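PDB 1O75: putative DD-carboxypeptidase TP_0574 from Treponema pallidum, which binds penicillin and shows zinc-dependent carboxypeptidase activity on synthetic depsipeptides, so that it may act as a D,D-carboxypeptidase lowering the cross-linking of peptidoglycan. Local coordinates for residues 20-24 with 198-202; 217-221 with 327-332; 224-230 with 281-285; 261-267 with 308-314; 276-282 with 304-308. The protein carries 2 engineered substitutions. The contacts are given in a common frame with arbitrary orientation. Residue numbers count along the deposited sequence, not the author numbering.

Interaction 1 (20-24 with 198-202)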
# COMPACT_ATOMS: atom_id res chain seq x y z
N TYR B 20 -19.08 -1.10 27.15
CA TYR B 20 -19.66 -0.47 25.96
C TYR B 20 -20.69 -1.36 25.26
O TYR B 20 -21.79 -0.93 24.92
CB TYR B 20 -18.55 -0.11 24.95
CG TYR B 20 -19.05 0.64 23.73
CD1 TYR B 20 -19.63 -0.04 22.65
CD2 TYR B 20 -19.04 2.03 23.70
CE1 TYR B 20 -20.19 0.65 21.59
CE2 TYR B 20 -19.61 2.73 22.63
CZ TYR B 20 -20.18 2.03 21.59
OH TYR B 20 -20.75 2.73 20.56
N TRP B 21 -20.33 -2.62 25.05
CA TRP B 21 -21.19 -3.51 24.29
C TRP B 21 -22.36 -4.11 25.06
O TRP B 21 -23.32 -4.56 24.46
CB TRP B 21 -20.34 -4.60 23.62
CG TRP B 21 -19.56 -4.08 22.42
CD1 TRP B 21 -18.20 -3.84 22.35
CD2 TRP B 21 -20.11 -3.64 21.16
NE1 TRP B 21 -17.89 -3.27 21.12
CE2 TRP B 21 -19.03 -3.14 20.38
CE3 TRP B 21 -21.41 -3.63 20.62
CZ2 TRP B 21 -19.22 -2.63 19.10
CZ3 TRP B 21 -21.58 -3.12 19.32
CH2 TRP B 21 -20.49 -2.63 18.59
N ALA B 22 -22.29 -4.12 26.39
CA ALA B 22 -23.38 -4.68 27.19
C ALA B 22 -24.74 -4.12 26.76
O ALA B 22 -25.67 -4.87 26.45
CB ALA B 22 -23.15 -4.38 28.67
N GLY B 23 -24.84 -2.80 26.74
CA GLY B 23 -26.10 -2.19 26.34
C GLY B 23 -26.46 -2.35 24.87
O GLY B 23 -27.64 -2.35 24.53
N GLU B 24 -25.45 -2.46 24.00
CA GLU B 24 -25.68 -2.60 22.56
C GLU B 24 -26.23 -3.96 22.22
O GLU B 24 -26.96 -4.09 21.25
CB GLU B 24 -24.38 -2.43 21.77
CG GLU B 24 -23.65 -1.09 21.96
CD GLU B 24 -24.55 0.10 21.65
OE1 GLU B 24 -25.37 0.01 20.71
OE2 GLU B 24 -24.43 1.13 22.35
N PHE B 198 -24.30 1.26 31.20
CA PHE B 198 -24.76 2.27 30.26
C PHE B 198 -25.68 1.65 29.23
O PHE B 198 -25.55 0.48 28.89
CB PHE B 198 -23.56 2.92 29.55
CG PHE B 198 -22.64 3.68 30.48
CD1 PHE B 198 -21.75 2.99 31.30
CD2 PHE B 198 -22.67 5.07 30.52
CE1 PHE B 198 -20.89 3.70 32.17
CE2 PHE B 198 -21.83 5.78 31.38
CZ PHE B 198 -20.93 5.09 32.20
N SER B 199 -26.60 2.46 28.73
CA SER B 199 -27.59 2.02 27.75
C SER B 199 -27.03 1.88 26.34
O SER B 199 -25.88 2.28 26.06
CB SER B 199 -28.70 3.05 27.68
OG SER B 199 -28.28 4.16 26.90
N ALA B 200 -27.86 1.33 25.45
CA ALA B 200 -27.51 1.21 24.05
C ALA B 200 -27.42 2.66 23.58
O ALA B 200 -28.12 3.53 24.11
CB ALA B 200 -28.63 0.49 23.26
N ARG B 201 -26.59 2.91 22.57
CA ARG B 201 -26.39 4.24 22.04
C ARG B 201 -27.60 4.72 21.25
O ARG B 201 -28.33 3.92 20.66
CB ARG B 201 -25.15 4.25 21.11
CG ARG B 201 -25.29 3.33 19.86
CD ARG B 201 -23.91 3.06 19.19
NE ARG B 201 -23.36 4.28 18.60
CZ ARG B 201 -23.61 4.66 17.36
NH1 ARG B 201 -24.39 3.91 16.58
NH2 ARG B 201 -23.09 5.79 16.89
N LYS B 202 -27.82 6.03 21.24
CA LYS B 202 -28.91 6.59 20.49
C LYS B 202 -28.33 7.12 19.19
O LYS B 202 -27.35 7.85 19.20
CB LYS B 202 -29.55 7.73 21.29
CG LYS B 202 -30.72 8.39 20.59
CD LYS B 202 -31.50 9.25 21.58
CE LYS B 202 -32.35 10.27 20.85
NZ LYS B 202 -33.12 9.63 19.73
O HOH W 1 -21.23 5.54 20.44
O HOH W 2 -23.56 -0.26 27.19
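Helix 17-25 meets the loop after strand 197-198 through one direct hydrogen bond, two waters and close packing at G23. R201 N donates the hydrogen bond to E24 OE2 at 2.8 Å (142° at the hydrogen). The same carboxylate forms a salt bridge with K190, and the R201 guanidinium pairs with D324. Water 1 lies 2.9 Å from Y20 OH and accepts from R201 NE at 3.1 Å; water 2 accepts from G23 N at 2.9 Å and can donate to F198 O at 2.7 Å, though other acceptors compete for its protons.

In the packing, G23 CA is 3.7 Å from F198 O and G23 O 3.3 Å from A200 CB. A modelled CB on G23 would fall 2.6 Å from F198 O, so the close approach depends on glycine. A helix carboxylate thus holds the backbone of the loop leaving the short strand 197-198 of the large mixed sheet, where Y20 and R201 also pack on I318 of strand 311-319.

Interaction 2 (217-221 with 327-332)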
# COMPACT_ATOMS: atom_id res chain seq x y z
N VAL B 217 -16.35 -1.09 -1.25
CA VAL B 217 -16.07 -2.11 -0.24
C VAL B 217 -15.42 -3.30 -0.90
O VAL B 217 -15.95 -3.83 -1.87
CB VAL B 217 -17.35 -2.65 0.42
CG1 VAL B 217 -16.98 -3.72 1.44
CG2 VAL B 217 -18.13 -1.53 1.07
N GLY B 218 -14.27 -3.71 -0.36
CA GLY B 218 -13.56 -4.87 -0.89
C GLY B 218 -13.70 -6.04 0.09
O GLY B 218 -13.92 -5.82 1.28
N THR B 219 -13.56 -7.27 -0.40
CA THR B 219 -13.68 -8.45 0.44
C THR B 219 -12.47 -9.36 0.24
O THR B 219 -12.00 -9.52 -0.89
CB THR B 219 -14.99 -9.20 0.09
OG1 THR B 219 -16.10 -8.40 0.47
CG2 THR B 219 -15.08 -10.52 0.83
N GLY B 220 -11.97 -9.94 1.33
CA GLY B 220 -10.82 -10.82 1.24
C GLY B 220 -11.00 -12.03 2.14
O GLY B 220 -11.81 -11.99 3.06
N TYR B 221 -10.25 -13.11 1.89
CA TYR B 221 -10.37 -14.30 2.72
C TYR B 221 -9.04 -14.78 3.35
O TYR B 221 -9.04 -15.58 4.28
CB TYR B 221 -11.02 -15.44 1.92
CG TYR B 221 -12.43 -15.11 1.48
CD1 TYR B 221 -12.67 -14.45 0.27
CD2 TYR B 221 -13.51 -15.38 2.32
CE1 TYR B 221 -13.97 -14.05 -0.09
CE2 TYR B 221 -14.80 -14.99 1.97
CZ TYR B 221 -15.03 -14.33 0.77
OH TYR B 221 -16.31 -13.92 0.46
N ALA B 327 -22.21 -0.28 5.90
CA ALA B 327 -21.76 -0.99 4.71
C ALA B 327 -22.27 -2.42 4.69
O ALA B 327 -22.18 -3.12 5.70
CB ALA B 327 -20.22 -1.00 4.65
N ASP B 328 -22.80 -2.85 3.56
CA ASP B 328 -23.29 -4.21 3.42
C ASP B 328 -22.27 -5.04 2.62
O ASP B 328 -21.77 -4.59 1.58
CB ASP B 328 -24.65 -4.23 2.70
CG ASP B 328 -25.78 -3.65 3.57
OD1 ASP B 328 -25.57 -3.46 4.78
OD2 ASP B 328 -26.89 -3.42 3.04
N VAL B 329 -21.97 -6.23 3.10
CA VAL B 329 -21.01 -7.09 2.43
C VAL B 329 -21.43 -8.54 2.55
O VAL B 329 -22.14 -8.91 3.48
CB VAL B 329 -19.58 -6.91 3.04
CG1 VAL B 329 -19.56 -7.37 4.50
CG2 VAL B 329 -18.60 -7.72 2.25
N ARG B 330 -20.99 -9.37 1.62
CA ARG B 330 -21.33 -10.79 1.69
C ARG B 330 -20.06 -11.63 1.77
O ARG B 330 -19.12 -11.40 1.01
CB ARG B 330 -22.13 -11.21 0.44
CG ARG B 330 -22.56 -12.70 0.49
CD ARG B 330 -23.05 -13.19 -0.86
NE ARG B 330 -23.22 -14.65 -0.84
CZ ARG B 330 -23.47 -15.37 -1.92
NH1 ARG B 330 -23.58 -14.78 -3.10
NH2 ARG B 330 -23.64 -16.68 -1.82
N PHE B 331 -20.02 -12.57 2.71
CA PHE B 331 -18.86 -13.46 2.82
C PHE B 331 -19.32 -14.83 2.30
O PHE B 331 -20.27 -15.41 2.80
CB PHE B 331 -18.37 -13.55 4.26
CG PHE B 331 -17.89 -12.23 4.83
CD1 PHE B 331 -17.15 -11.34 4.05
CD2 PHE B 331 -18.13 -11.91 6.18
CE1 PHE B 331 -16.65 -10.14 4.60
CE2 PHE B 331 -17.63 -10.72 6.74
CZ PHE B 331 -16.89 -9.83 5.94
N LEU B 332 -18.62 -15.32 1.28
CA LEU B 332 -18.94 -16.59 0.64
C LEU B 332 -18.65 -17.83 1.48
O LEU B 332 -17.82 -17.79 2.38
CB LEU B 332 -18.18 -16.69 -0.69
CG LEU B 332 -18.64 -15.64 -1.70
CD1 LEU B 332 -17.65 -15.54 -2.84
CD2 LEU B 332 -20.05 -16.01 -2.22
O HOH W 3 -18.36 -10.20 -1.06
O HOH W 4 -16.78 -12.25 -1.44
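Strands 217-220 and 327-331 run roughly parallel, 24° apart, but their axes come no nearer than 8.2 Å. They belong to two antiparallel sheets that face each other as in a beta sandwich, consistent with the immunoglobulin-like E-set clan, so side chains rather than backbone pairs fill the space between. V217 (chi1 t) and T219 (chi1 m) both direct CB toward the other strand, while the intervening G218 and G220 leave the alternate side without side chains. V217 CG2 reaches A327 CB at 4.2 Å and V217 CG1 reaches V329 CG2 at 4.4 Å. With V329 in the p rotamer, its CG2 also lies 3.1 Å from T219 OG1, and T219 CG2 sits 3.9 Å from F331 CD1, at the ring edge.

Y221 (chi1 m, chi2 88°) starts sideways, yet its phenol end turns in, and Y221 CZ packs 4.2 Å from L332 CB. F331, m at chi1, lines a xenon pocket and also meets A229. S87 of the second subunit packs on T219, Y221 and L332.

Chemically, the contact is aliphatic at V217 and mixed at Y221, where ring packing accompanies a hydrogen bond. Just past the strand ends Y221 OH accepts directly from L332 N at 2.8 Å (174°), and water 3, 3.3 Å from T219 OG1, donates to R330 O at 2.5 Å, so polar links supplement the apolar contact at this end.

Interaction 3 (224-230 with 281-285)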
# COMPACT_ATOMS: atom_id res chain seq x y z
N ARG B 224 -5.54 -11.25 6.45
CA ARG B 224 -4.91 -11.02 7.73
C ARG B 224 -4.96 -12.32 8.50
O ARG B 224 -5.95 -13.05 8.43
CB ARG B 224 -5.64 -9.91 8.49
CG ARG B 224 -5.16 -9.66 9.92
CD ARG B 224 -5.25 -8.19 10.26
NE ARG B 224 -5.16 -7.95 11.70
CZ ARG B 224 -5.03 -6.74 12.25
NH1 ARG B 224 -4.95 -5.67 11.49
NH2 ARG B 224 -4.99 -6.61 13.57
N PHE B 225 -3.89 -12.63 9.22
CA PHE B 225 -3.85 -13.86 9.98
C PHE B 225 -5.05 -13.97 10.93
O PHE B 225 -5.38 -13.03 11.65
CB PHE B 225 -2.54 -13.94 10.79
CG PHE B 225 -2.44 -15.18 11.65
CD1 PHE B 225 -2.35 -16.44 11.08
CD2 PHE B 225 -2.46 -15.07 13.04
CE1 PHE B 225 -2.29 -17.59 11.87
CE2 PHE B 225 -2.40 -16.22 13.85
CZ PHE B 225 -2.32 -17.48 13.26
N GLY B 226 -5.72 -15.11 10.91
CA GLY B 226 -6.84 -15.29 11.81
C GLY B 226 -8.24 -14.94 11.34
O GLY B 226 -9.18 -15.39 11.96
N SER B 227 -8.40 -14.14 10.30
CA SER B 227 -9.76 -13.84 9.86
C SER B 227 -10.30 -14.85 8.84
O SER B 227 -9.60 -15.26 7.92
CB SER B 227 -9.83 -12.43 9.23
OG SER B 227 -9.65 -11.41 10.21
N ASP B 228 -11.54 -15.27 9.03
CA ASP B 228 -12.20 -16.16 8.06
C ASP B 228 -12.57 -15.32 6.85
O ASP B 228 -12.55 -15.78 5.70
CB ASP B 228 -13.46 -16.76 8.68
CG ASP B 228 -13.13 -17.90 9.61
OD1 ASP B 228 -12.18 -18.64 9.26
OD2 ASP B 228 -13.78 -18.05 10.67
N ALA B 229 -12.91 -14.06 7.11
CA ALA B 229 -13.29 -13.14 6.06
C ALA B 229 -13.05 -11.72 6.54
O ALA B 229 -13.09 -11.45 7.73
CB ALA B 229 -14.78 -13.32 5.68
N GLU B 230 -12.84 -10.82 5.60
CA GLU B 230 -12.56 -9.45 5.96
C GLU B 230 -13.11 -8.49 4.92
O GLU B 230 -13.17 -8.83 3.74
CB GLU B 230 -11.04 -9.30 6.11
CG GLU B 230 -10.55 -7.89 6.28
CD GLU B 230 -10.29 -7.19 4.94
OE1 GLU B 230 -9.79 -6.04 4.95
OE2 GLU B 230 -10.59 -7.79 3.88
N SER B 281 -8.25 -3.67 16.59
CA SER B 281 -6.99 -4.37 16.44
C SER B 281 -7.25 -5.86 16.26
O SER B 281 -6.70 -6.47 15.36
CB SER B 281 -6.09 -4.14 17.65
OG SER B 281 -4.83 -4.71 17.37
N ALA B 282 -8.09 -6.45 17.09
CA ALA B 282 -8.40 -7.86 16.90
C ALA B 282 -9.39 -8.04 15.73
O ALA B 282 -9.22 -8.93 14.91
CB ALA B 282 -8.99 -8.45 18.19
N ASP B 283 -10.39 -7.17 15.65
CA ASP B 283 -11.44 -7.30 14.62
C ASP B 283 -11.50 -6.20 13.58
O ASP B 283 -12.18 -6.35 12.55
CB ASP B 283 -12.82 -7.38 15.29
CG ASP B 283 -12.85 -8.40 16.41
OD1 ASP B 283 -12.30 -9.50 16.22
OD2 ASP B 283 -13.42 -8.10 17.47
N SER B 284 -10.83 -5.09 13.86
CA SER B 284 -10.83 -3.98 12.90
C SER B 284 -9.47 -3.29 12.94
O SER B 284 -8.77 -3.35 13.94
CB SER B 284 -11.92 -2.96 13.23
OG SER B 284 -11.87 -2.49 14.57
N TRP B 285 -9.12 -2.65 11.84
CA TRP B 285 -7.84 -1.98 11.81
C TRP B 285 -7.79 -0.92 10.73
O TRP B 285 -8.62 -0.92 9.79
CB TRP B 285 -6.71 -3.01 11.64
CG TRP B 285 -6.89 -3.91 10.47
CD1 TRP B 285 -6.39 -3.73 9.21
CD2 TRP B 285 -7.68 -5.11 10.42
NE1 TRP B 285 -6.83 -4.74 8.38
CE2 TRP B 285 -7.62 -5.60 9.09
CE3 TRP B 285 -8.44 -5.82 11.37
CZ2 TRP B 285 -8.29 -6.76 8.69
CZ3 TRP B 285 -9.11 -6.98 10.96
CH2 TRP B 285 -9.03 -7.43 9.64
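S281 opens the second segment, and its N donates to S284 O at 2.7 Å within the segment. S281 O lies 2.5 Å from R224 NH2, but the angle is too poor for a hydrogen bond, and R224 is poorly ordered. A282 and D283 point CB away from segment 224-230. D283 nevertheless comes nearest to it in backbone register, with 8.3 Å between D283 CA and S227 CA, and its carboxylate forms a salt bridge with R304.

S284 and W285 form the short edge strand 284-285 of the four-stranded antiparallel sheet ordered 212-220, 229-237, 293-298, 284-285. Segment 224-230 enters that sheet two strands away, after a type II turn from R224 to S227 and a classic beta bulge where D228 and A229 both face I298. At G226, phi 93°, a CB would jam against the preceding carbonyl, so the turn calls for glycine. Strand 293-298 pairs with both.

W285, with chi1 p, directs CB across this gap, and 98 Å² of it is covered. R224 CD stands 3.7 Å from the centroid of the W285 six-membered ring, 10° off its normal, a CH-pi contact. R224 CZ is 4.0 Å from the centroid of the W285 five-membered ring and 31° off the normal, an off-centre cation-pi interaction, although the exact placing of the guanidinium is uncertain. E230 CG comes within 3.5 Å of W285 CZ2, while the E230 carboxylate is hydrogen-bonded to S232.

Interaction 4 (261-267 with 308-314)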
# COMPACT_ATOMS: atom_id res chain seq x y z
N ASP B 261 -23.99 -6.77 12.03
CA ASP B 261 -25.36 -7.32 12.06
C ASP B 261 -25.32 -8.43 10.98
O ASP B 261 -24.91 -8.18 9.84
CB ASP B 261 -26.43 -6.29 11.70
CG ASP B 261 -26.67 -5.29 12.81
OD1 ASP B 261 -26.63 -5.68 13.99
OD2 ASP B 261 -26.90 -4.13 12.49
N TYR B 262 -25.76 -9.62 11.36
CA TYR B 262 -25.73 -10.80 10.49
C TYR B 262 -27.12 -11.22 10.02
O TYR B 262 -28.01 -11.46 10.84
CB TYR B 262 -25.08 -11.95 11.27
CG TYR B 262 -24.93 -13.26 10.54
CD1 TYR B 262 -24.49 -13.30 9.22
CD2 TYR B 262 -25.16 -14.48 11.20
CE1 TYR B 262 -24.27 -14.52 8.57
CE2 TYR B 262 -24.95 -15.71 10.56
CZ TYR B 262 -24.50 -15.71 9.25
OH TYR B 262 -24.29 -16.91 8.59
N TYR B 263 -27.27 -11.32 8.70
CA TYR B 263 -28.55 -11.69 8.09
C TYR B 263 -28.57 -13.10 7.52
O TYR B 263 -29.46 -13.46 6.73
CB TYR B 263 -28.90 -10.65 7.02
CG TYR B 263 -29.39 -9.34 7.62
CD1 TYR B 263 -28.50 -8.40 8.15
CD2 TYR B 263 -30.76 -9.07 7.72
CE1 TYR B 263 -28.97 -7.21 8.78
CE2 TYR B 263 -31.24 -7.90 8.35
CZ TYR B 263 -30.35 -6.98 8.88
OH TYR B 263 -30.85 -5.87 9.57
N GLY B 264 -27.61 -13.92 7.94
CA GLY B 264 -27.55 -15.29 7.45
C GLY B 264 -27.51 -15.33 5.93
O GLY B 264 -26.74 -14.60 5.30
N ASP B 265 -28.33 -16.18 5.32
CA ASP B 265 -28.32 -16.26 3.86
C ASP B 265 -29.33 -15.32 3.21
O ASP B 265 -29.53 -15.37 2.00
CB ASP B 265 -28.58 -17.69 3.38
CG ASP B 265 -27.56 -18.69 3.93
OD1 ASP B 265 -26.34 -18.39 3.94
OD2 ASP B 265 -27.98 -19.79 4.33
N ASP B 266 -29.97 -14.46 4.01
CA ASP B 266 -30.96 -13.53 3.46
C ASP B 266 -30.38 -12.31 2.72
O ASP B 266 -30.09 -11.27 3.32
CB ASP B 266 -31.93 -13.05 4.56
CG ASP B 266 -32.96 -12.04 4.04
OD1 ASP B 266 -33.18 -11.98 2.82
OD2 ASP B 266 -33.54 -11.30 4.86
N ALA B 267 -30.22 -12.46 1.41
CA ALA B 267 -29.68 -11.41 0.55
C ALA B 267 -30.52 -10.14 0.54
O ALA B 267 -30.04 -9.09 0.13
CB ALA B 267 -29.53 -11.92 -0.88
N SER B 308 -22.06 -17.14 14.17
CA SER B 308 -21.89 -16.42 12.92
C SER B 308 -21.40 -17.42 11.90
O SER B 308 -20.99 -18.50 12.25
CB SER B 308 -20.83 -15.33 13.08
OG SER B 308 -19.59 -15.94 13.39
N GLY B 309 -21.43 -17.04 10.64
CA GLY B 309 -20.94 -17.91 9.59
C GLY B 309 -21.02 -17.17 8.29
O GLY B 309 -21.35 -15.99 8.28
N PRO B 310 -20.73 -17.83 7.16
CA PRO B 310 -20.80 -17.16 5.87
C PRO B 310 -22.21 -16.56 5.65
O PRO B 310 -23.18 -17.04 6.23
CB PRO B 310 -20.50 -18.28 4.87
CG PRO B 310 -19.61 -19.22 5.67
CD PRO B 310 -20.32 -19.24 7.01
N GLY B 311 -22.30 -15.54 4.82
CA GLY B 311 -23.60 -14.93 4.59
C GLY B 311 -23.51 -13.41 4.43
O GLY B 311 -22.44 -12.87 4.13
N TYR B 312 -24.63 -12.75 4.66
CA TYR B 312 -24.76 -11.31 4.52
C TYR B 312 -24.63 -10.58 5.82
O TYR B 312 -25.33 -10.88 6.81
CB TYR B 312 -26.11 -10.97 3.89
CG TYR B 312 -26.23 -11.51 2.50
CD1 TYR B 312 -25.83 -10.76 1.40
CD2 TYR B 312 -26.68 -12.82 2.29
CE1 TYR B 312 -25.88 -11.30 0.11
CE2 TYR B 312 -26.71 -13.37 1.01
CZ TYR B 312 -26.32 -12.61 -0.07
OH TYR B 312 -26.31 -13.17 -1.32
N TYR B 313 -23.74 -9.59 5.81
CA TYR B 313 -23.50 -8.78 6.97
C TYR B 313 -23.72 -7.31 6.68
O TYR B 313 -23.60 -6.85 5.54
CB TYR B 313 -22.05 -8.95 7.48
CG TYR B 313 -21.75 -10.30 8.09
CD1 TYR B 313 -21.50 -11.42 7.28
CD2 TYR B 313 -21.71 -10.46 9.47
CE1 TYR B 313 -21.23 -12.67 7.87
CE2 TYR B 313 -21.45 -11.68 10.04
CZ TYR B 313 -21.20 -12.78 9.24
OH TYR B 313 -20.92 -13.98 9.86
N ARG B 314 -24.04 -6.58 7.73
CA ARG B 314 -24.21 -5.14 7.65
C ARG B 314 -23.25 -4.63 8.71
O ARG B 314 -23.40 -4.98 9.89
CB ARG B 314 -25.65 -4.74 8.00
CG ARG B 314 -25.83 -3.23 8.17
CD ARG B 314 -27.29 -2.80 7.93
NE ARG B 314 -27.65 -2.95 6.51
CZ ARG B 314 -28.89 -2.99 6.05
NH1 ARG B 314 -29.93 -2.90 6.90
NH2 ARG B 314 -29.11 -3.13 4.75
O HOH W 5 -24.28 -2.96 11.79
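Antiparallel beta pairing joins strand 255-262 to strand 311-319, inner neighbours in a four-stranded sheet of the domain C family region, which belongs to the E-set clan. D261 and R314 form a hydrogen-bonded pair: D261 N donates to R314 O at 2.9 Å (165°) and R314 N to D261 O at 2.8 Å (157°). Y262 and Y313 follow as a non-hydrogen-bonded pair, CA to CA 4.6 Å. Two further backbone hydrogen bonds, Y263 N to Y312 O at 2.7 Å and Y312 N to G264 O at 2.9 Å, follow toward the type II' turn Y263-D266, which is closed by D266 N to Y263 O at 2.9 Å.

Both tyrosine hydroxyls on the Y262/Y313 face are donors to backbone carbonyls: Y262 OH to P310 O and Y313 OH to G309 O, each at 2.6 Å. Their rings stack offset, centroids 4.5 Å apart and planes at 22°. The charged side chains have partners outside the two segments: D261 with S275 and R259, R314 with D328, and D266 with S268. Water 5 donates to D261 OD2 at 3.0 Å or to R314 O at 2.9 Å, having more acceptors around it than protons.

G311, with phi 143°, has no room for a side chain, since a CB would lie 2.3 Å from G264 O. Near the turn, A267 CA sits 3.5 Å from the centroid of the Y312 ring, 10° off its normal.

Interaction 5 (276-282 with 304-308)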
# COMPACT_ATOMS: atom_id res chain seq x y z
N TYR B 276 -23.21 -8.59 16.66
CA TYR B 276 -22.00 -8.83 17.41
C TYR B 276 -21.24 -7.52 17.62
O TYR B 276 -21.33 -6.59 16.81
CB TYR B 276 -21.09 -9.82 16.65
CG TYR B 276 -21.81 -11.04 16.11
CD1 TYR B 276 -22.23 -12.06 16.97
CD2 TYR B 276 -22.09 -11.17 14.76
CE1 TYR B 276 -22.93 -13.20 16.47
CE2 TYR B 276 -22.78 -12.30 14.25
CZ TYR B 276 -23.19 -13.30 15.11
OH TYR B 276 -23.81 -14.42 14.61
N GLY B 277 -20.53 -7.45 18.74
CA GLY B 277 -19.72 -6.28 19.05
C GLY B 277 -18.32 -6.67 18.58
O GLY B 277 -18.08 -7.85 18.29
N THR B 278 -17.41 -5.71 18.51
CA THR B 278 -16.05 -5.98 18.06
C THR B 278 -15.04 -5.25 18.94
O THR B 278 -15.39 -4.36 19.72
CB THR B 278 -15.82 -5.48 16.63
OG1 THR B 278 -16.04 -4.06 16.59
CG2 THR B 278 -16.77 -6.20 15.63
N LYS B 279 -13.77 -5.63 18.79
CA LYS B 279 -12.69 -5.00 19.55
C LYS B 279 -11.66 -4.54 18.53
O LYS B 279 -11.27 -5.30 17.64
CB LYS B 279 -12.09 -6.01 20.53
CG LYS B 279 -13.10 -6.44 21.57
CD LYS B 279 -12.47 -7.23 22.70
CE LYS B 279 -12.00 -8.59 22.25
NZ LYS B 279 -11.59 -9.43 23.43
N HIS B 280 -11.20 -3.30 18.64
CA HIS B 280 -10.24 -2.82 17.65
C HIS B 280 -8.93 -3.59 17.72
O HIS B 280 -8.57 -4.12 18.76
CB HIS B 280 -9.98 -1.33 17.84
CG HIS B 280 -9.31 -0.70 16.67
ND1 HIS B 280 -9.86 -0.72 15.41
CD2 HIS B 280 -8.11 -0.08 16.55
CE1 HIS B 280 -9.04 -0.13 14.56
NE2 HIS B 280 -7.97 0.26 15.23
N SER B 281 -8.25 -3.67 16.59
CA SER B 281 -6.99 -4.37 16.44
C SER B 281 -7.25 -5.86 16.26
O SER B 281 -6.70 -6.47 15.36
CB SER B 281 -6.09 -4.14 17.65
OG SER B 281 -4.83 -4.71 17.37
N ALA B 282 -8.09 -6.45 17.09
CA ALA B 282 -8.40 -7.86 16.90
C ALA B 282 -9.39 -8.04 15.73
O ALA B 282 -9.22 -8.93 14.91
CB ALA B 282 -8.99 -8.45 18.19
N ARG B 304 -17.07 -14.24 20.83
CA ARG B 304 -17.92 -13.07 20.63
C ARG B 304 -18.69 -13.09 19.32
O ARG B 304 -19.53 -12.22 19.08
CB ARG B 304 -17.10 -11.77 20.74
CG ARG B 304 -15.97 -11.57 19.70
CD ARG B 304 -15.13 -10.29 20.06
NE ARG B 304 -13.93 -10.20 19.23
CZ ARG B 304 -12.82 -10.92 19.44
NH1 ARG B 304 -12.75 -11.75 20.47
NH2 ARG B 304 -11.81 -10.87 18.57
N PHE B 305 -18.39 -14.07 18.46
CA PHE B 305 -19.08 -14.23 17.17
C PHE B 305 -19.81 -15.59 17.10
O PHE B 305 -20.14 -16.08 16.02
CB PHE B 305 -18.09 -14.10 16.00
CG PHE B 305 -17.38 -12.77 15.96
CD1 PHE B 305 -18.10 -11.59 16.08
CD2 PHE B 305 -15.99 -12.69 15.82
CE1 PHE B 305 -17.45 -10.34 16.07
CE2 PHE B 305 -15.32 -11.45 15.80
CZ PHE B 305 -16.05 -10.27 15.93
N LYS B 306 -20.05 -16.18 18.26
CA LYS B 306 -20.70 -17.48 18.32
C LYS B 306 -21.99 -17.51 17.50
O LYS B 306 -22.88 -16.70 17.72
CB LYS B 306 -21.02 -17.83 19.78
CG LYS B 306 -21.56 -19.24 19.95
CD LYS B 306 -21.93 -19.57 21.39
CE LYS B 306 -22.67 -20.91 21.45
NZ LYS B 306 -22.84 -21.40 22.85
N GLY B 307 -22.07 -18.44 16.55
CA GLY B 307 -23.25 -18.58 15.72
C GLY B 307 -23.14 -17.89 14.37
O GLY B 307 -24.01 -18.04 13.52
N SER B 308 -22.06 -17.14 14.17
CA SER B 308 -21.89 -16.42 12.92
C SER B 308 -21.40 -17.42 11.90
O SER B 308 -20.99 -18.50 12.25
CB SER B 308 -20.83 -15.33 13.08
OG SER B 308 -19.59 -15.94 13.39
O HOH W 6 -25.14 -15.78 16.39
O HOH W 7 -20.63 -10.07 20.20
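Two connections between the antiparallel sheets of a domain in the E-set (immunoglobulin-like) clan pack here. Segment 276-282 runs from strand 274-276 toward strand 284-285; the loop 304-308, between strands 293-298 and 311-319, ends in a type II turn from F305 to S308. No direct hydrogen bond crosses the contact.

Y276 has the largest buried area, 105 Å². The edge of F305 is directed at its face in an offset edge-to-face pair, centroids 5.8 Å apart and planes at 89°, and Y276 CB meets F305 CD1 at 3.5 Å. Farther along the ring, Y276 OH is 3.2 Å from S308 CA, while water 6, 2.6 Å from Y276 OH, donates to K306 O at 2.8 Å.

R304, with 100 Å² covered, extends its side chain along the first loop. K279 CE lies over one guanidinium face, 3.7 Å from R304 NH1, and A282 CB is 3.7 Å from R304 NH2. The two cations, K279 NZ and R304 NH1, are only 3.9 Å apart; each has an acidic partner, K279 with D46 and R304 with D283, consistent with the close approach being tolerated.

F305 is third at 59 Å²; F305 CZ is 4.1 Å from T278 CG2, at the ring edge. F305 O fixes the turn, accepting from S308 N at 2.9 Å and S308 OG at 2.7 Å. Water 7 accepts from G277 N at 3.0 Å and donates to R304 O at 2.7 Å.

How the interactions relate
Interaction 1 closes along the chain before the others open, its centre 15 to 26 Å from theirs. Interaction 2 spans two four-stranded antiparallel sheets and encloses interactions 3 to 5 in sequence. Strand 229-237 links it to interaction 3 in one sheet, centres 12 Å apart, and strand 311-319 to interaction 4 in the other, centres 11 Å apart. Interactions 3 and 4 cross in sequence. Interaction 5 touches both; its loops connect the sheets, 276-282 running from strand 274-276 to 284-285 and 304-308 lying between strands 293-298 and 311-319. Interactions 2 to 5 thus tie together the sheets of one domain, to which interaction 1, through W21 on G277 and T278, joins the N-terminal region.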